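Local coordinates for hypothetical protein BACOVA_04980 (Bacteroides ovatus, PDB 3UFI), which is probably a fimbrial (FimA-like) pilus subunit with a putative role in cell adhesion, at residues 42-53 and 94-104; 61-69 and 78-89. All coordinates share one frame; numbering follows the deposited sequence.

Contact 1 of 2, residues 42-53 and 94-104; sequences DRIGVTVEADED and GEFTLNAYYPY
Thr97 O is gripped by two backbone donors, Glu49 N at 2.8 Å and Ala50 N at 3.3 Å, both arriving from the same face of its carbonyl plane. Two residues thus oppose one, a classic beta bulge in strand 43-51. Before the bulge Thr47 and Asn99 form an antiparallel hydrogen-bonded pair; beyond it Thr97 N returns a bond to Ala50 O. The bulge also turns Glu49 toward the partner strand. With CG anti to the backbone N (chi1 167°), Glu49 OE1 reaches Asn99 ND2 at 2.8 Å. This bond is doubtful in part: Glu49 is poorly ordered and Asn99 has two conformers. Asn99 OD1 bonds to Gln141. On the other face of the sheet Val48 CG2 lies beside Leu98 CG at 4.0 Å, and Val46 CG1 meets Leu98 CD2 at 3.9 Å. Gly45 leaves room for two tyrosines: the Tyr101 ring presents a face to Gly45 N, and the Tyr104 ring brings its edge to Gly45 CA at 3.3 Å. The pair belongs to the mixed sheet of a fimbrillin-like domain (transthyretin clan). Strand 66-72 flanks strand 43-51, strand 138-146 flanks strand 95-102, and Phe153 and Phe155 of strand 150-156 pack on Val46, Leu98, Ile44 and Ala100.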
loop_
_atom_site.group_PDB
_atom_site.type_symbol
_atom_site.label_atom_id
_atom_site.label_comp_id
_atom_site.label_asym_id
_atom_site.label_seq_id
_atom_site.Cartn_x
_atom_site.Cartn_y
_atom_site.Cartn_z
ATOM N N ASP A 42 0.326 -12.043 -6.449
ATOM C CA ASP A 42 0.026 -11.284 -5.226
ATOM C C ASP A 42 -0.534 -12.183 -4.125
ATOM O O ASP A 42 -1.369 -13.049 -4.385
ATOM C CB ASP A 42 -0.936 -10.129 -5.509
ATOM C CG ASP A 42 -0.296 -8.932 -6.207
ATOM O OD1 ASP A 42 0.960 -8.926 -6.381
ATOM O OD2 ASP A 42 -1.024 -7.986 -6.523
ATOM N N ARG A 43 -0.049 -11.959 -2.901
ATOM C CA ARG A 43 -0.383 -12.749 -1.731
ATOM C C ARG A 43 -1.038 -11.921 -0.666
ATOM O O ARG A 43 -0.541 -10.859 -0.305
ATOM C CB ARG A 43 0.876 -13.423 -1.153
ATOM C CG ARG A 43 1.811 -14.103 -2.147
ATOM C CD ARG A 43 1.127 -15.295 -2.752
ATOM N NE ARG A 43 1.986 -15.972 -3.713
ATOM C CZ ARG A 43 2.764 -17.013 -3.435
ATOM N NH1 ARG A 43 2.811 -17.508 -2.203
ATOM N NH2 ARG A 43 3.482 -17.580 -4.389
ATOM N N ILE A 44 -2.134 -12.455 -0.101
ATOM C CA ILE A 44 -2.859 -11.804 0.990
ATOM C C ILE A 44 -2.921 -12.759 2.201
ATOM O O ILE A 44 -2.800 -13.969 2.038
ATOM C CB ILE A 44 -4.293 -11.349 0.527
ATOM C CG1 ILE A 44 -5.203 -12.564 0.147
ATOM C CG2 ILE A 44 -4.219 -10.261 -0.592
ATOM C CD1 ILE A 44 -6.721 -12.238 -0.084
ATOM N N GLY A 45 -3.099 -12.195 3.389
ATOM C CA GLY A 45 -3.295 -12.951 4.617
ATOM C C GLY A 45 -4.719 -12.739 5.063
ATOM O O GLY A 45 -5.157 -11.596 5.112
ATOM N N VAL A 46 -5.471 -13.821 5.314
ATOM C CA VAL A 46 -6.905 -13.797 5.693
ATOM C C VAL A 46 -7.079 -14.338 7.127
ATOM O O VAL A 46 -6.581 -15.412 7.473
ATOM C CB VAL A 46 -7.789 -14.566 4.663
ATOM C CG1 VAL A 46 -9.266 -14.579 5.083
ATOM C CG2 VAL A 46 -7.646 -13.950 3.258
ATOM N N THR A 47 -7.761 -13.549 7.971
ATOM C CA THR A 47 -8.005 -13.882 9.362
ATOM C C THR A 47 -9.515 -13.885 9.656
ATOM O O THR A 47 -10.213 -12.931 9.307
ATOM C CB THR A 47 -7.268 -12.869 10.264
ATOM O OG1 THR A 47 -5.879 -12.892 9.945
ATOM C CG2 THR A 47 -7.443 -13.148 11.756
ATOM N N VAL A 48 -9.981 -14.927 10.360
ATOM C CA VAL A 48 -11.348 -15.029 10.878
ATOM C C VAL A 48 -11.309 -14.312 12.226
ATOM O O VAL A 48 -10.689 -14.800 13.172
ATOM C CB VAL A 48 -11.879 -16.469 10.957
ATOM C CG1 VAL A 48 -13.270 -16.495 11.591
ATOM C CG2 VAL A 48 -11.907 -17.101 9.569
ATOM N N GLU A 49 -11.850 -13.090 12.248
ATOM C CA GLU A 49 -11.841 -12.187 13.396
ATOM C C GLU A 49 -12.869 -12.606 14.435
ATOM O O GLU A 49 -12.522 -12.821 15.594
ATOM C CB GLU A 49 -12.083 -10.727 12.934
ATOM C CG GLU A 49 -12.401 -9.767 14.074
ATOM C CD GLU A 49 -12.511 -8.296 13.732
ATOM O OE1 GLU A 49 -11.626 -7.782 13.012
ATOM O OE2 GLU A 49 -13.447 -7.640 14.247
ATOM N N ALA A 50 -14.123 -12.717 14.012
ATOM C CA ALA A 50 -15.256 -13.043 14.861
ATOM C C ALA A 50 -16.189 -14.028 14.200
ATOM O O ALA A 50 -16.374 -14.007 12.987
ATOM C CB ALA A 50 -16.030 -11.773 15.216
ATOM N N ASP A 51 -16.741 -14.909 15.045
ATOM C CA ASP A 51 -17.760 -15.918 14.814
ATOM C C ASP A 51 -18.910 -15.452 15.691
ATOM O O ASP A 51 -18.787 -15.477 16.920
ATOM C CB ASP A 51 -17.206 -17.315 15.199
ATOM C CG ASP A 51 -18.141 -18.513 15.043
ATOM O OD1 ASP A 51 -19.380 -18.313 15.025
ATOM O OD2 ASP A 51 -17.631 -19.655 14.946
ATOM N N GLU A 52 -19.974 -14.913 15.074
ATOM C CA GLU A 52 -21.110 -14.334 15.800
ATOM C C GLU A 52 -21.933 -15.383 16.574
ATOM O O GLU A 52 -22.578 -15.020 17.559
ATOM C CB GLU A 52 -22.009 -13.520 14.858
ATOM C CG GLU A 52 -21.687 -12.031 14.831
ATOM C CD GLU A 52 -20.322 -11.619 14.305
ATOM O OE1 GLU A 52 -20.075 -11.779 13.088
ATOM O OE2 GLU A 52 -19.517 -11.087 15.104
ATOM N N ASP A 53 -21.876 -16.667 16.170
ATOM C CA ASP A 53 -22.607 -17.740 16.850
ATOM C C ASP A 53 -21.817 -18.299 18.056
ATOM O O ASP A 53 -22.400 -18.458 19.133
ATOM C CB ASP A 53 -22.983 -18.865 15.865
ATOM C CG ASP A 53 -24.280 -18.642 15.093
ATOM O OD1 ASP A 53 -24.774 -17.485 15.067
ATOM O OD2 ASP A 53 -24.799 -19.623 14.511
ATOM N N GLY A 94 -24.363 -19.068 10.869
ATOM C CA GLY A 94 -24.171 -17.733 11.418
ATOM C C GLY A 94 -23.274 -16.860 10.555
ATOM O O GLY A 94 -22.815 -17.279 9.483
ATOM N N GLU A 95 -23.044 -15.629 11.021
ATOM C CA GLU A 95 -22.207 -14.634 10.355
ATOM C C GLU A 95 -20.822 -14.598 10.959
ATOM O O GLU A 95 -20.637 -14.956 12.121
ATOM C CB GLU A 95 -22.832 -13.242 10.440
ATOM C CG GLU A 95 -24.195 -13.152 9.774
ATOM C CD GLU A 95 -24.742 -11.754 9.577
ATOM O OE1 GLU A 95 -24.414 -10.854 10.385
ATOM O OE2 GLU A 95 -25.511 -11.564 8.607
ATOM N N PHE A 96 -19.848 -14.165 10.161
ATOM C CA PHE A 96 -18.452 -14.030 10.561
ATOM C C PHE A 96 -17.919 -12.707 10.102
ATOM O O PHE A 96 -18.428 -12.132 9.137
ATOM C CB PHE A 96 -17.596 -15.156 9.960
ATOM C CG PHE A 96 -17.998 -16.557 10.359
ATOM C CD1 PHE A 96 -19.043 -17.212 9.710
ATOM C CD2 PHE A 96 -17.311 -17.236 11.363
ATOM C CE1 PHE A 96 -19.417 -18.500 10.091
ATOM C CE2 PHE A 96 -17.669 -18.531 11.723
ATOM C CZ PHE A 96 -18.716 -19.157 11.089
ATOM N N THR A 97 -16.903 -12.220 10.801
ATOM C CA THR A 97 -16.133 -11.051 10.438
ATOM C C THR A 97 -14.759 -11.554 10.041
ATOM O O THR A 97 -14.143 -12.315 10.782
ATOM C CB THR A 97 -16.076 -9.996 11.537
ATOM O OG1 THR A 97 -17.402 -9.576 11.834
ATOM C CG2 THR A 97 -15.231 -8.785 11.126
ATOM N N LEU A 98 -14.295 -11.152 8.857
ATOM C CA LEU A 98 -12.978 -11.541 8.357
ATOM C C LEU A 98 -12.193 -10.327 7.973
ATOM O O LEU A 98 -12.766 -9.373 7.457
ATOM C CB LEU A 98 -13.100 -12.466 7.113
ATOM C CG LEU A 98 -13.188 -13.983 7.330
ATOM C CD1 LEU A 98 -14.511 -14.390 8.005
ATOM C CD2 LEU A 98 -13.072 -14.714 5.999
ATOM N N ASN A 99 -10.883 -10.354 8.203
ATOM C CA ASN A 99 -9.942 -9.282 7.851
ATOM C C ASN A 99 -8.967 -9.798 6.844
ATOM O O ASN A 99 -8.673 -10.996 6.866
ATOM C CB ASN A 99 -9.139 -8.783 9.075
ATOM C CG ASN A 99 -9.934 -8.285 10.233
ATOM O OD1 ASN A 99 -10.876 -7.506 10.091
ATOM N ND2 ASN A 99 -9.524 -8.688 11.420
ATOM N N ALA A 100 -8.428 -8.942 5.996
ATOM C CA ALA A 100 -7.410 -9.385 5.064
ATOM C C ALA A 100 -6.427 -8.257 4.827
ATOM O O ALA A 100 -6.765 -7.096 5.032
ATOM C CB ALA A 100 -8.046 -9.861 3.757
ATOM N N TYR A 101 -5.186 -8.597 4.448
ATOM C CA TYR A 101 -4.186 -7.567 4.183
ATOM C C TYR A 101 -3.253 -8.047 3.096
ATOM O O TYR A 101 -3.150 -9.234 2.848
ATOM C CB TYR A 101 -3.407 -7.205 5.469
ATOM C CG TYR A 101 -2.374 -8.252 5.813
ATOM C CD1 TYR A 101 -2.726 -9.403 6.521
ATOM C CD2 TYR A 101 -1.061 -8.143 5.353
ATOM C CE1 TYR A 101 -1.795 -10.398 6.783
ATOM C CE2 TYR A 101 -0.123 -9.143 5.605
ATOM C CZ TYR A 101 -0.496 -10.270 6.320
ATOM O OH TYR A 101 0.421 -11.264 6.567
ATOM N N TYR A 102 -2.570 -7.113 2.465
ATOM C CA TYR A 102 -1.556 -7.326 1.440
ATOM C C TYR A 102 -0.365 -6.423 1.790
ATOM O O TYR A 102 -0.615 -5.326 2.266
ATOM C CB TYR A 102 -2.136 -6.980 0.040
ATOM C CG TYR A 102 -1.082 -6.812 -1.039
ATOM C CD1 TYR A 102 -0.398 -5.602 -1.197
ATOM C CD2 TYR A 102 -0.726 -7.877 -1.870
ATOM C CE1 TYR A 102 0.630 -5.467 -2.128
ATOM C CE2 TYR A 102 0.301 -7.749 -2.808
ATOM C CZ TYR A 102 0.982 -6.547 -2.922
ATOM O OH TYR A 102 1.969 -6.401 -3.859
ATOM N N PRO A 103 0.913 -6.769 1.503
ATOM C CA PRO A 103 1.424 -8.067 1.018
ATOM C C PRO A 103 1.569 -9.057 2.171
ATOM O O PRO A 103 2.065 -8.706 3.260
ATOM C CB PRO A 103 2.797 -7.710 0.403
ATOM C CG PRO A 103 3.150 -6.312 0.889
ATOM C CD PRO A 103 2.022 -5.830 1.783
ATOM N N TYR A 104 1.186 -10.316 1.920
ATOM C CA TYR A 104 1.331 -11.365 2.923
ATOM C C TYR A 104 2.756 -11.496 3.452
ATOM O O TYR A 104 3.722 -11.434 2.694
ATOM C CB TYR A 104 0.953 -12.737 2.331
ATOM C CG TYR A 104 0.948 -13.838 3.373
ATOM C CD1 TYR A 104 -0.154 -14.033 4.195
ATOM C CD2 TYR A 104 2.062 -14.667 3.556
ATOM C CE1 TYR A 104 -0.169 -15.032 5.163
ATOM C CE2 TYR A 104 2.065 -15.661 4.538
ATOM C CZ TYR A 104 0.926 -15.859 5.313
ATOM O OH TYR A 104 0.851 -16.808 6.286
HETATM O O HOH W 1 -21.183 -17.707 13.180
HETATM O O HOH W 2 -20.612 -9.985 10.805
HETATM O O HOH W 3 -24.595 -14.956 13.522
#

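Contact 2 of 2, residues 61-69 and 78-89; sequences DTYINIQYR and VVNEGSTDNNIR. With SO4 (sulfate ion), chain C; SO4 (sulfate ion), chain D.
Ile88 places CG2 anti to its backbone N and CG1 beside the backbone N (chi1 -65°), which lays CG2 on Tyr63 and lets the CG1 branch reach Tyr68 while still touching Tyr63. Ile88 CG2 sits over one face of the Tyr63 ring, 4.0 Å from the centroid. Ile88 CD1 meets Tyr68 CE1 at 3.9 Å. Val78 holds CG2 anti to its backbone N, over a face of the Tyr68 ring and 3.9 Å from its centroid. Ile66 fills in between, its CG2 on Val78 CG2 and its CG1 on Ile88 CG1. Tyr63 OH accepts a weak bond from Arg89 N at 3.4 Å, and a water joins the same hydroxyl to Arg89 O. Without the ring, as with an alanine here, Ile88 CG2 would probably lose its cover and Arg89 N this acceptor. Between the segments, Val79 N donates to Gln67 O at 3.0 Å, nearly straight at 173°. Arg89 NH2 makes a salt bridge with Asp85 OD2 at 2.7 Å and also binds a sulfate. The loop after strand 75-78 thus folds back over the start of strand 66-72, its partner strand. Strand 43-51 lies along the other edge of strand 66-72, where Val46 touches Ile88 and Val48 touches Tyr63.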
loop_
_atom_site.group_PDB
_atom_site.type_symbol
_atom_site.label_atom_id
_atom_site.label_comp_id
_atom_site.label_asym_id
_atom_site.label_seq_id
_atom_site.Cartn_x
_atom_site.Cartn_y
_atom_site.Cartn_z
ATOM N N ASP A 61 -9.334 -19.111 16.211
ATOM C CA ASP A 61 -8.034 -19.572 16.710
ATOM C C ASP A 61 -7.136 -20.223 15.636
ATOM O O ASP A 61 -5.920 -20.132 15.770
ATOM C CB ASP A 61 -8.222 -20.567 17.872
ATOM C CG ASP A 61 -8.786 -19.967 19.154
ATOM O OD1 ASP A 61 -8.422 -18.809 19.485
ATOM O OD2 ASP A 61 -9.550 -20.671 19.854
ATOM N N THR A 62 -7.704 -20.910 14.625
ATOM C CA THR A 62 -6.932 -21.617 13.583
ATOM C C THR A 62 -6.682 -20.740 12.352
ATOM O O THR A 62 -5.580 -20.742 11.793
ATOM C CB THR A 62 -7.693 -22.901 13.145
ATOM O OG1 THR A 62 -7.963 -23.699 14.290
ATOM C CG2 THR A 62 -6.937 -23.748 12.105
ATOM N N TYR A 63 -7.741 -20.055 11.903
ATOM C CA TYR A 63 -7.763 -19.284 10.676
ATOM C C TYR A 63 -7.303 -17.851 10.915
ATOM O O TYR A 63 -8.081 -16.888 10.895
ATOM C CB TYR A 63 -9.143 -19.377 10.038
ATOM C CG TYR A 63 -9.590 -20.806 9.787
ATOM C CD1 TYR A 63 -8.746 -21.725 9.162
ATOM C CD2 TYR A 63 -10.884 -21.222 10.110
ATOM C CE1 TYR A 63 -9.176 -23.024 8.873
ATOM C CE2 TYR A 63 -11.326 -22.518 9.822
ATOM C CZ TYR A 63 -10.470 -23.412 9.195
ATOM O OH TYR A 63 -10.896 -24.685 8.893
ATOM N N ILE A 64 -5.993 -17.743 11.145
ATOM C CA ILE A 64 -5.288 -16.494 11.368
ATOM C C ILE A 64 -4.175 -16.380 10.327
ATOM O O ILE A 64 -3.407 -17.323 10.185
ATOM C CB ILE A 64 -4.734 -16.439 12.818
ATOM C CG1 ILE A 64 -5.866 -16.550 13.862
ATOM C CG2 ILE A 64 -3.870 -15.185 13.042
ATOM C CD1 ILE A 64 -5.364 -16.894 15.290
ATOM N N ASN A 65 -4.092 -15.246 9.592
ATOM C CA ASN A 65 -3.017 -15.007 8.624
ATOM C C ASN A 65 -2.832 -16.212 7.657
ATOM O O ASN A 65 -1.728 -16.712 7.466
ATOM C CB ASN A 65 -1.695 -14.723 9.391
ATOM C CG ASN A 65 -0.609 -14.104 8.568
ATOM O OD1 ASN A 65 -0.840 -13.165 7.815
ATOM N ND2 ASN A 65 0.616 -14.594 8.724
ATOM N N ILE A 66 -3.921 -16.658 7.045
ATOM C CA ILE A 66 -3.889 -17.768 6.095
ATOM C C ILE A 66 -3.513 -17.170 4.758
ATOM O O ILE A 66 -4.174 -16.241 4.326
ATOM C CB ILE A 66 -5.234 -18.563 6.063
ATOM C CG1 ILE A 66 -5.636 -19.078 7.474
ATOM C CG2 ILE A 66 -5.200 -19.695 5.009
ATOM C CD1 ILE A 66 -4.605 -20.019 8.239
ATOM N N GLN A 67 -2.460 -17.692 4.111
ATOM C CA GLN A 67 -2.013 -17.148 2.832
ATOM C C GLN A 67 -2.885 -17.620 1.660
ATOM O O GLN A 67 -3.144 -18.804 1.530
ATOM C CB GLN A 67 -0.539 -17.506 2.565
ATOM C CG GLN A 67 0.033 -16.688 1.388
ATOM C CD GLN A 67 1.420 -17.078 0.978
ATOM O OE1 GLN A 67 2.042 -16.409 0.173
ATOM N NE2 GLN A 67 1.943 -18.166 1.498
ATOM N N TYR A 68 -3.311 -16.665 0.821
ATOM C CA TYR A 68 -4.054 -16.837 -0.429
ATOM C C TYR A 68 -3.244 -16.154 -1.533
ATOM O O TYR A 68 -2.556 -15.168 -1.275
ATOM C CB TYR A 68 -5.493 -16.263 -0.351
ATOM C CG TYR A 68 -6.465 -17.132 0.417
ATOM C CD1 TYR A 68 -6.413 -17.219 1.808
ATOM C CD2 TYR A 68 -7.434 -17.879 -0.246
ATOM C CE1 TYR A 68 -7.306 -18.029 2.517
ATOM C CE2 TYR A 68 -8.316 -18.706 0.449
ATOM C CZ TYR A 68 -8.238 -18.789 1.829
ATOM O OH TYR A 68 -9.140 -19.558 2.504
ATOM N N ARG A 69 -3.269 -16.720 -2.738
ATOM C CA ARG A 69 -2.551 -16.165 -3.883
ATOM C C ARG A 69 -3.560 -15.731 -4.945
ATOM O O ARG A 69 -4.539 -16.428 -5.176
ATOM C CB ARG A 69 -1.584 -17.222 -4.452
ATOM C CG ARG A 69 -0.719 -16.733 -5.602
ATOM C CD ARG A 69 0.110 -17.872 -6.146
ATOM N NE ARG A 69 0.801 -17.507 -7.384
ATOM C CZ ARG A 69 0.285 -17.641 -8.604
ATOM N NH1 ARG A 69 -0.952 -18.111 -8.765
ATOM N NH2 ARG A 69 0.994 -17.296 -9.673
ATOM N N VAL A 78 -6.273 -20.467 -2.018
ATOM C CA VAL A 78 -5.404 -20.705 -0.865
ATOM C C VAL A 78 -4.033 -21.264 -1.324
ATOM O O VAL A 78 -3.950 -21.993 -2.315
ATOM C CB VAL A 78 -6.076 -21.594 0.231
ATOM C CG1 VAL A 78 -6.043 -23.082 -0.115
ATOM C CG2 VAL A 78 -5.434 -21.329 1.595
ATOM N N VAL A 79 -2.974 -20.898 -0.616
ATOM C CA VAL A 79 -1.641 -21.426 -0.918
ATOM C C VAL A 79 -1.492 -22.763 -0.201
ATOM O O VAL A 79 -1.666 -22.853 1.025
ATOM C CB VAL A 79 -0.491 -20.427 -0.591
ATOM C CG1 VAL A 79 0.894 -21.090 -0.725
ATOM C CG2 VAL A 79 -0.600 -19.184 -1.486
ATOM N N ASN A 80 -1.205 -23.800 -0.992
ATOM C CA ASN A 80 -0.951 -25.153 -0.525
ATOM C C ASN A 80 0.384 -25.638 -1.044
ATOM O O ASN A 80 0.489 -25.978 -2.218
ATOM C CB ASN A 80 -2.053 -26.113 -0.961
ATOM C CG ASN A 80 -3.386 -25.892 -0.338
ATOM O OD1 ASN A 80 -3.516 -25.566 0.843
ATOM N ND2 ASN A 80 -4.412 -26.107 -1.124
ATOM N N GLU A 81 1.411 -25.625 -0.204
ATOM C CA GLU A 81 2.723 -26.170 -0.573
ATOM C C GLU A 81 2.775 -27.561 -0.005
ATOM O O GLU A 81 2.429 -27.769 1.163
ATOM C CB GLU A 81 3.894 -25.312 -0.079
ATOM C CG GLU A 81 4.066 -24.018 -0.855
ATOM C CD GLU A 81 4.975 -23.012 -0.173
ATOM O OE1 GLU A 81 6.217 -23.204 -0.195
ATOM O OE2 GLU A 81 4.434 -22.048 0.417
ATOM N N GLY A 82 3.124 -28.520 -0.844
ATOM C CA GLY A 82 3.146 -29.915 -0.432
ATOM C C GLY A 82 1.738 -30.455 -0.379
ATOM O O GLY A 82 0.841 -29.895 -1.016
ATOM N N SER A 83 1.527 -31.521 0.408
ATOM C CA SER A 83 0.227 -32.181 0.532
ATOM C C SER A 83 -0.636 -31.545 1.639
ATOM O O SER A 83 -1.078 -32.226 2.560
ATOM C CB SER A 83 0.428 -33.676 0.800
ATOM O OG SER A 83 1.258 -34.249 -0.197
ATOM N N THR A 84 -0.886 -30.255 1.552
ATOM C CA THR A 84 -1.713 -29.593 2.557
ATOM C C THR A 84 -3.014 -29.130 1.941
ATOM O O THR A 84 -3.132 -29.052 0.715
ATOM C CB THR A 84 -0.981 -28.387 3.182
ATOM O OG1 THR A 84 -0.685 -27.450 2.155
ATOM C CG2 THR A 84 0.285 -28.774 3.927
ATOM N N ASP A 85 -3.984 -28.822 2.797
ATOM C CA ASP A 85 -5.240 -28.181 2.426
ATOM C C ASP A 85 -5.474 -27.101 3.453
ATOM O O ASP A 85 -6.020 -27.371 4.528
ATOM C CB ASP A 85 -6.421 -29.149 2.299
ATOM C CG ASP A 85 -7.713 -28.439 1.865
ATOM O OD1 ASP A 85 -7.677 -27.194 1.641
ATOM O OD2 ASP A 85 -8.749 -29.115 1.762
ATOM N N ASN A 86 -5.034 -25.882 3.122
ATOM C CA ASN A 86 -5.064 -24.735 4.016
ATOM C C ASN A 86 -6.331 -23.895 3.921
ATOM O O ASN A 86 -6.421 -22.861 4.595
ATOM C CB ASN A 86 -3.839 -23.860 3.764
ATOM C CG ASN A 86 -2.563 -24.530 4.200
ATOM O OD1 ASN A 86 -2.498 -25.126 5.267
ATOM N ND2 ASN A 86 -1.545 -24.500 3.360
ATOM N N ASN A 87 -7.323 -24.351 3.150
ATOM C CA ASN A 87 -8.591 -23.638 2.978
ATOM C C ASN A 87 -9.292 -23.346 4.294
ATOM O O ASN A 87 -9.255 -24.162 5.213
ATOM C CB ASN A 87 -9.561 -24.433 2.085
ATOM C CG ASN A 87 -9.342 -24.252 0.611
ATOM O OD1 ASN A 87 -9.523 -23.161 0.047
ATOM N ND2 ASN A 87 -9.016 -25.350 -0.057
ATOM N N ILE A 88 -9.941 -22.177 4.362
ATOM C CA ILE A 88 -10.743 -21.755 5.509
ATOM C C ILE A 88 -12.108 -22.388 5.341
ATOM O O ILE A 88 -12.807 -22.096 4.365
ATOM C CB ILE A 88 -10.821 -20.204 5.668
ATOM C CG1 ILE A 88 -9.425 -19.616 5.998
ATOM C CG2 ILE A 88 -11.869 -19.821 6.729
ATOM C CD1 ILE A 88 -9.312 -18.098 5.912
ATOM N N ARG A 89 -12.466 -23.279 6.272
ATOM C CA ARG A 89 -13.759 -23.949 6.246
ATOM C C ARG A 89 -14.585 -23.503 7.443
ATOM O O ARG A 89 -14.485 -24.075 8.530
ATOM C CB ARG A 89 -13.616 -25.476 6.196
ATOM C CG ARG A 89 -13.012 -25.989 4.909
ATOM C CD ARG A 89 -12.555 -27.430 5.065
ATOM N NE ARG A 89 -11.732 -27.854 3.933
ATOM C CZ ARG A 89 -12.216 -28.395 2.822
ATOM N NH1 ARG A 89 -13.521 -28.592 2.687
ATOM N NH2 ARG A 89 -11.402 -28.731 1.831
HETATM S S SO4 C . -14.108 -29.784 -0.785
HETATM O O1 SO4 C . -14.990 -28.808 -1.415
HETATM O O2 SO4 C . -14.148 -31.025 -1.554
HETATM O O3 SO4 C . -12.746 -29.246 -0.802
HETATM O O4 SO4 C . -14.551 -30.052 0.587
HETATM S S SO4 D . -8.111 -25.513 -3.586
HETATM O O1 SO4 D . -7.607 -24.143 -3.547
HETATM O O2 SO4 D . -9.529 -25.504 -3.200
HETATM O O3 SO4 D . -7.986 -26.035 -4.945
HETATM O O4 SO4 D . -7.342 -26.370 -2.667
HETATM O O HOH W 4 -13.008 -25.989 10.205
HETATM O O HOH W 5 -1.904 -20.942 2.996
HETATM O O HOH W 6 4.571 -19.497 -0.086
HETATM O O HOH W 7 -10.806 -21.088 1.256
#

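From the N terminus, strand 43-51 comes first. The chain then passes through helix 59-62 to strand 66-72, turns into strand 75-78 and runs through the loop to residue 89. Contact 2 closes this short loop. Strand 95-102 follows and returns to strand 43-51, where contact 1 closes the longer loop. Contact 2 is therefore wholly enclosed by contact 1 along the chain. Strand 43-51 lies between strands 66-72 and 95-102, and so links the two contacts within one sheet. Their side chains also meet directly: Tyr101 OH lies 2.6 Å from Asn65 OD1, and Arg43 NH1 lies 2.7 Å from Gln67 OE1, both probable hydrogen bonds.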